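Methyl-coenzyme M reductase subunit gamma from Methanosarcina barkeri forms part of methyl-coenzyme M reductase, which cleaves methyl-coenzyme M with coenzyme B as reductant, releasing methane and the mixed heterodisulfide in the last step of methanogenesis. Local coordinates of one contact, PDB 1E6Y (chain A, 1.60 Å), residues Gln86-Met91 and Gly149-Thr154, beside the matching contact of the related methyl-coenzyme M reductase gamma subunit from Methermicoccus shengliensis, PDB 7NKG (chain B, 1.60 Å), residues Gln87-Met92 and Gly150-Thr155. Both blocks share one frame: the second was fitted to the first on N, CA, C and O of the twelve residues, RMSD 0.16 Å. Numbering follows each deposited sequence.

Structure 1 (1E6Y); sequences QFADSM and GVRGAT. With F43 (factor 430), chain C.
Phe87 and Val150 meet because CG of Phe87 (chi1 -73°) and CG2 of Val150 each stand anti to their own carbonyl carbon, bringing Phe87 CE2 to 3.8 Å from Val150 CG2. Strand 82-89 pairs antiparallel with strand 148-150, an outer strand of a four-stranded sheet within the chain; Met138 of helix 127-139 packs on both apolar side chains. On the other face, CB of Ala88 lies 3.8 Å from CD of the extended Arg151, whose guanidinium hydrogen-bonds to the carbonyls of Phe169 and Val155. Gly149 suits its place, as a CB would crowd Arg151 NE. Gln86 NE2 donates to Arg151 O (2.8 Å), on a lone pair in the carbonyl plane, while its OE1 accepts from Arg120, which binds coenzyme M. In the factor 430 pocket, Thr154 N donates a weak hydrogen bond to carboxylate oxygen ODB (2.7 Å).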
# COMPACT_ATOMS: atom_id res chain seq x y z
N GLN A 86 24.68 13.95 28.91
CA GLN A 86 23.23 14.15 28.97
C GLN A 86 22.78 14.50 30.39
O GLN A 86 23.24 13.89 31.36
CB GLN A 86 22.51 12.89 28.49
CG GLN A 86 21.00 12.99 28.49
CD GLN A 86 20.36 11.91 27.65
OE1 GLN A 86 20.08 12.12 26.48
NE2 GLN A 86 20.12 10.75 28.25
N PHE A 87 21.89 15.48 30.49
CA PHE A 87 21.39 15.94 31.78
C PHE A 87 19.87 15.77 31.88
O PHE A 87 19.15 15.98 30.90
CB PHE A 87 21.71 17.43 31.98
CG PHE A 87 23.16 17.71 32.26
CD1 PHE A 87 24.04 17.99 31.22
CD2 PHE A 87 23.63 17.77 33.57
CE1 PHE A 87 25.36 18.33 31.47
CE2 PHE A 87 24.96 18.10 33.83
CZ PHE A 87 25.83 18.38 32.78
N ALA A 88 19.40 15.44 33.07
CA ALA A 88 18.01 15.67 33.44
C ALA A 88 17.98 16.84 34.42
O ALA A 88 18.88 16.99 35.25
CB ALA A 88 17.42 14.42 34.10
N ASP A 89 17.00 17.73 34.26
CA ASP A 89 16.89 18.94 35.09
C ASP A 89 15.50 19.05 35.69
O ASP A 89 14.51 19.08 34.96
CB ASP A 89 17.17 20.19 34.24
CG ASP A 89 18.62 20.28 33.80
OD1 ASP A 89 19.48 20.58 34.65
OD2 ASP A 89 18.88 20.05 32.60
N SER A 90 15.43 19.20 37.01
CA SER A 90 14.14 19.31 37.69
C SER A 90 13.37 20.55 37.26
O SER A 90 13.95 21.63 37.07
CB SER A 90 14.34 19.35 39.21
OG SER A 90 13.09 19.39 39.88
N MET A 91 12.06 20.41 37.14
CA MET A 91 11.18 21.53 36.83
C MET A 91 10.92 22.39 38.06
O MET A 91 10.30 23.45 37.98
CB MET A 91 9.87 21.02 36.25
CG MET A 91 10.03 20.36 34.90
SD MET A 91 8.49 19.76 34.20
CE MET A 91 7.65 21.28 33.95
N GLY A 149 20.89 15.94 37.16
CA GLY A 149 21.71 14.74 37.19
C GLY A 149 22.22 14.38 35.81
O GLY A 149 21.52 14.59 34.82
N VAL A 150 23.46 13.91 35.75
CA VAL A 150 24.04 13.43 34.49
C VAL A 150 23.54 12.01 34.25
O VAL A 150 23.87 11.09 35.01
CB VAL A 150 25.59 13.43 34.53
CG1 VAL A 150 26.15 13.23 33.13
CG2 VAL A 150 26.10 14.73 35.13
N ARG A 151 22.70 11.84 33.24
CA ARG A 151 22.02 10.55 33.01
C ARG A 151 22.00 10.23 31.51
O ARG A 151 21.29 10.91 30.79
CB ARG A 151 20.58 10.60 33.50
CG ARG A 151 20.42 10.91 34.99
CD ARG A 151 18.99 11.20 35.38
NE ARG A 151 18.97 11.65 36.78
CZ ARG A 151 17.88 11.79 37.50
NH1 ARG A 151 18.03 12.20 38.77
NH2 ARG A 151 16.66 11.53 37.05
N GLY A 152 22.77 9.23 31.09
CA GLY A 152 22.78 8.82 29.69
C GLY A 152 21.66 7.86 29.34
O GLY A 152 21.42 7.58 28.17
N ALA A 153 20.99 7.34 30.37
CA ALA A 153 19.86 6.43 30.21
C ALA A 153 19.05 6.39 31.50
O ALA A 153 19.57 6.67 32.58
CB ALA A 153 20.35 5.04 29.84
N THR A 154 17.76 6.06 31.37
CA THR A 154 16.82 6.03 32.49
C THR A 154 16.76 7.39 33.19
O THR A 154 17.21 7.54 34.33
CB THR A 154 17.19 4.93 33.52
OG1 THR A 154 17.52 3.71 32.83
CG2 THR A 154 16.01 4.65 34.44
NI F43 C . 10.29 7.03 25.28
NA F43 C . 10.15 5.13 24.29
CHA F43 C . 7.66 5.05 24.55
C1A F43 C . 9.06 4.56 24.34
C2A F43 C . 9.18 2.95 24.15
C3A F43 C . 10.71 2.84 24.56
C4A F43 C . 11.20 4.17 24.04
C5A F43 C . 9.02 2.57 22.65
C6A F43 C . 9.16 1.05 22.47
O7A F43 C . 8.23 0.27 22.82
N8A F43 C . 10.25 0.54 21.95
C9A F43 C . 8.23 2.22 25.05
CAA F43 C . 10.99 2.67 26.15
CBA F43 C . 10.70 1.28 26.62
CCA F43 C . 11.78 0.70 27.47
ODA F43 C . 12.03 1.23 28.60
OEA F43 C . 12.40 -0.30 27.06
NB F43 C . 12.30 7.03 24.75
CHB F43 C . 12.57 4.61 24.61
C1B F43 C . 13.02 5.84 24.10
C2B F43 C . 14.65 6.14 24.28
C3B F43 C . 14.62 7.39 25.31
C4B F43 C . 13.13 7.72 25.26
N5B F43 C . 12.98 6.03 22.58
C6B F43 C . 14.07 6.39 21.96
O7B F43 C . 14.14 6.50 20.73
C8B F43 C . 15.18 6.61 22.95
C9B F43 C . 15.39 4.91 24.72
CAB F43 C . 15.10 6.83 26.75
CBB F43 C . 15.11 7.92 27.80
CCB F43 C . 15.64 7.34 29.07
ODB F43 C . 16.84 7.02 29.04
OEB F43 C . 14.92 7.18 30.08
NC F43 C . 10.48 8.71 26.45
CHC F43 C . 12.83 9.04 25.99
C1C F43 C . 11.65 9.42 26.49
C2C F43 C . 11.51 10.74 27.18
C3C F43 C . 10.05 10.64 27.74
C4C F43 C . 9.51 9.42 27.12
C5C F43 C . 11.56 11.92 26.16
C6C F43 C . 11.42 13.25 26.84
O7C F43 C . 12.25 13.53 27.75
O8C F43 C . 10.50 14.04 26.49
C8C F43 C . 10.10 10.38 29.27
C9C F43 C . 10.54 11.59 30.13
CAC F43 C . 10.59 11.30 31.63
OBC F43 C . 10.29 10.17 32.09
OCC F43 C . 10.94 12.25 32.38
ND F43 C . 8.50 6.85 26.14
CHD F43 C . 8.26 9.03 27.31
C5D F43 C . 5.36 8.26 27.18
C6D F43 C . 5.71 9.41 28.07
C7D F43 C . 7.12 9.90 27.86
O8D F43 C . 7.27 11.10 28.17
C9D F43 C . 5.47 4.80 27.02
CAD F43 C . 4.03 5.01 27.18
OBD F43 C . 3.38 4.37 28.07
OCD F43 C . 3.44 5.85 26.42
C1D F43 C . 7.73 7.64 26.81
C2D F43 C . 6.38 7.20 27.23
C3D F43 C . 6.21 5.92 26.37
C4D F43 C . 7.59 5.60 26.00

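Structure 2 (7NKG); sequences QWTDSM and GLRGAT. With F43 (factor 430), chain D.
Trp88 and Leu151 are brought together by first torsions that set CG of each anti to its own carbonyl carbon (chi1 -82° and -79°), putting Trp88 CE2 3.4 Å from Leu151 CD2. Ile139 of helix 128-140 packs on both apolar side chains, and the buried indole NE1 has a hydrogen-bond partner in Ser138 OG. On the other face, CB of Thr89 lies 3.8 Å from CD of the extended Arg152, whose guanidinium hydrogen-bonds to the carbonyls of Phe170 and Val156; Thr89 OG1 is hydrogen-bonded to Gly120 O. Gly150 suits its place, as a CB would crowd Arg152 NE. Gln87 NE2 donates to Arg152 O (2.8 Å), on a lone pair in the carbonyl plane, while its OE1 accepts from Arg121. In the factor 430 pocket, Thr155 N donates a hydrogen bond to carboxylate oxygen OEB (2.8 Å).

What differs
The backbone pairing is kept: Ala88(A) and Gly149(A) exchange hydrogen bonds, as do Thr89(B) and Gly150(B). The side-chain amide of Gln86(A), like that of Gln87(B), hydrogen-bonds to the carbonyl of Arg151(A) or Arg152(B), and these side chains keep their place. Two exchanges add polar atoms. OG1 of Thr89(B) is hydrogen-bonded to Gly120(B) O and NE1 of Trp88(B) to Ser138(B) OG, bonds that the methyl of Ala88(A) and the hydrocarbon ring of Phe87(A) cannot make.

In the packing, CD2 of Phe87(A) and CD2 of Trp88(B) are 0.1 Å apart after superposition and the CE2 atoms 0.3 Å apart, so the phenyl ring and inner indole largely overlap; CZ3 and CH2 of Trp88(B) are extra, and CZ3 lies beside the backbone of Gly150(B), 3.6 Å from its N. On the paired strand, CG2 of Val150(A) and CG of Leu151(B) are 0.9 Å apart; CG1 of Val150(A) has no counterpart, while Leu151(B) adds CD1 and CD2, the latter 3.4 Å from CE2 of Trp88(B). The larger pair may therefore bury more apolar surface. CB of Ala88(A) and of Thr89(B) coincide within the error, touching CD of Arg151(A) and of Arg152(B); Thr89(B) adds OG1 and CG2, with OG1 3.6 Å from Arg152(B) CD.

Structure 2 (7NKG)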
# COMPACT_ATOMS: atom_id res chain seq x y z
N GLN B 87 24.83 14.03 28.84
CA GLN B 87 23.38 14.15 28.89
C GLN B 87 22.94 14.53 30.30
O GLN B 87 23.32 13.86 31.26
CB GLN B 87 22.68 12.87 28.43
CG GLN B 87 21.16 12.99 28.45
CD GLN B 87 20.51 11.97 27.56
OE1 GLN B 87 20.34 12.19 26.36
NE2 GLN B 87 20.13 10.82 28.12
N TRP B 88 22.07 15.55 30.40
CA TRP B 88 21.57 16.10 31.65
C TRP B 88 20.05 15.99 31.77
O TRP B 88 19.35 16.17 30.78
CB TRP B 88 21.91 17.59 31.74
CG TRP B 88 23.30 17.86 32.22
CD1 TRP B 88 24.38 18.20 31.46
CD2 TRP B 88 23.76 17.80 33.57
NE1 TRP B 88 25.49 18.34 32.25
CE2 TRP B 88 25.14 18.11 33.56
CE3 TRP B 88 23.13 17.54 34.80
CZ2 TRP B 88 25.90 18.16 34.73
CZ3 TRP B 88 23.89 17.55 35.95
CH2 TRP B 88 25.26 17.87 35.91
N THR B 89 19.57 15.75 32.99
CA THR B 89 18.16 15.79 33.35
C THR B 89 18.06 16.91 34.38
O THR B 89 18.90 16.97 35.29
CB THR B 89 17.67 14.47 33.89
OG1 THR B 89 17.77 13.49 32.85
CG2 THR B 89 16.23 14.53 34.41
N ASP B 90 17.06 17.79 34.24
CA ASP B 90 16.94 18.96 35.13
C ASP B 90 15.53 19.04 35.71
O ASP B 90 14.56 19.07 34.96
CB ASP B 90 17.24 20.22 34.32
CG ASP B 90 18.68 20.27 33.86
OD1 ASP B 90 19.55 20.47 34.72
OD2 ASP B 90 18.92 20.12 32.64
N SER B 91 15.42 19.12 37.05
CA SER B 91 14.11 19.21 37.69
C SER B 91 13.33 20.43 37.24
O SER B 91 13.89 21.51 37.07
CB SER B 91 14.25 19.26 39.21
OG SER B 91 12.99 19.21 39.84
N MET B 92 12.02 20.27 37.11
CA MET B 92 11.14 21.40 36.85
C MET B 92 10.92 22.26 38.13
O MET B 92 10.36 23.35 38.03
CB MET B 92 9.82 20.91 36.26
CG MET B 92 10.01 20.44 34.82
SD MET B 92 8.54 19.81 34.05
CE MET B 92 7.53 21.28 33.95
N GLY B 150 20.95 15.99 37.22
CA GLY B 150 21.78 14.80 37.24
C GLY B 150 22.20 14.40 35.84
O GLY B 150 21.41 14.55 34.90
N LEU B 151 23.44 13.93 35.70
CA LEU B 151 23.94 13.42 34.43
C LEU B 151 23.34 12.04 34.28
O LEU B 151 23.52 11.19 35.17
CB LEU B 151 25.46 13.30 34.44
CG LEU B 151 26.24 14.58 34.22
CD1 LEU B 151 27.63 14.42 34.72
CD2 LEU B 151 26.26 14.97 32.75
N ARG B 152 22.58 11.83 33.22
CA ARG B 152 21.89 10.56 32.97
C ARG B 152 21.88 10.26 31.49
O ARG B 152 21.12 10.89 30.77
CB ARG B 152 20.44 10.65 33.46
CG ARG B 152 20.31 11.11 34.91
CD ARG B 152 18.89 11.20 35.38
NE ARG B 152 18.85 11.67 36.76
CZ ARG B 152 17.76 11.79 37.50
NH1 ARG B 152 16.56 11.46 36.99
NH2 ARG B 152 17.84 12.20 38.76
N GLY B 153 22.70 9.32 31.06
CA GLY B 153 22.71 8.88 29.67
C GLY B 153 21.63 7.84 29.38
O GLY B 153 21.44 7.46 28.22
N ALA B 154 20.93 7.35 30.41
CA ALA B 154 19.86 6.35 30.26
C ALA B 154 19.00 6.33 31.55
O ALA B 154 19.51 6.64 32.64
CB ALA B 154 20.45 4.97 30.02
N THR B 155 17.72 5.94 31.45
CA THR B 155 16.79 5.89 32.59
C THR B 155 16.71 7.29 33.24
O THR B 155 17.08 7.49 34.39
CB THR B 155 17.19 4.77 33.57
OG1 THR B 155 17.48 3.58 32.84
CG2 THR B 155 16.11 4.51 34.60
NI F43 D . 10.45 6.96 25.17
NA F43 D . 10.30 5.03 24.41
CHA F43 D . 7.89 5.13 24.37
C1A F43 D . 9.21 4.40 24.31
C2A F43 D . 9.37 2.90 24.22
C3A F43 D . 10.86 2.74 24.61
C4A F43 D . 11.40 4.10 24.09
C5A F43 D . 9.20 2.42 22.76
C6A F43 D . 9.34 0.90 22.61
O7A F43 D . 8.44 0.13 22.92
N8A F43 D . 10.42 0.47 22.08
C9A F43 D . 8.34 2.20 25.11
CAA F43 D . 11.13 2.49 26.12
CBA F43 D . 10.87 1.05 26.54
CCA F43 D . 11.84 0.55 27.56
ODA F43 D . 11.99 1.18 28.64
OEA F43 D . 12.46 -0.52 27.28
NB F43 D . 12.46 6.94 24.69
CHB F43 D . 12.74 4.55 24.66
C1B F43 D . 13.19 5.85 24.01
C2B F43 D . 14.70 6.19 24.21
C3B F43 D . 14.71 7.25 25.32
C4B F43 D . 13.30 7.75 25.25
N5B F43 D . 13.08 5.80 22.55
C6B F43 D . 14.16 6.25 21.92
O7B F43 D . 14.37 6.20 20.70
C8B F43 D . 15.12 6.85 22.89
C9B F43 D . 15.66 4.99 24.40
CAB F43 D . 14.99 6.65 26.72
CBB F43 D . 14.92 7.66 27.86
CCB F43 D . 15.64 7.09 29.07
ODB F43 D . 15.03 6.97 30.16
OEB F43 D . 16.85 6.79 28.96
NC F43 D . 10.60 8.74 26.21
CHC F43 D . 12.95 9.04 25.89
C1C F43 D . 11.75 9.42 26.34
C2C F43 D . 11.58 10.74 27.03
C3C F43 D . 10.20 10.55 27.67
C4C F43 D . 9.61 9.37 26.91
C5C F43 D . 11.52 11.81 25.93
C6C F43 D . 11.48 13.18 26.61
O7C F43 D . 12.35 13.45 27.45
O8C F43 D . 10.60 14.02 26.29
C8C F43 D . 10.30 10.18 29.16
C9C F43 D . 10.81 11.35 30.01
CAC F43 D . 10.61 11.13 31.51
OBC F43 D . 10.84 12.11 32.27
OCC F43 D . 10.22 10.02 31.95
ND F43 D . 8.54 6.84 25.92
CHD F43 D . 8.30 9.00 26.99
C5D F43 D . 5.49 8.21 27.26
C6D F43 D . 5.92 9.43 28.05
C7D F43 D . 7.25 9.93 27.52
O8D F43 D . 7.41 11.12 27.60
C9D F43 D . 5.62 4.84 26.79
CAD F43 D . 4.13 5.08 26.95
OBD F43 D . 3.49 4.47 27.86
OCD F43 D . 3.51 5.88 26.20
C1D F43 D . 7.90 7.75 26.66
C2D F43 D . 6.61 7.16 27.20
C3D F43 D . 6.37 6.03 26.22
C4D F43 D . 7.77 5.61 25.81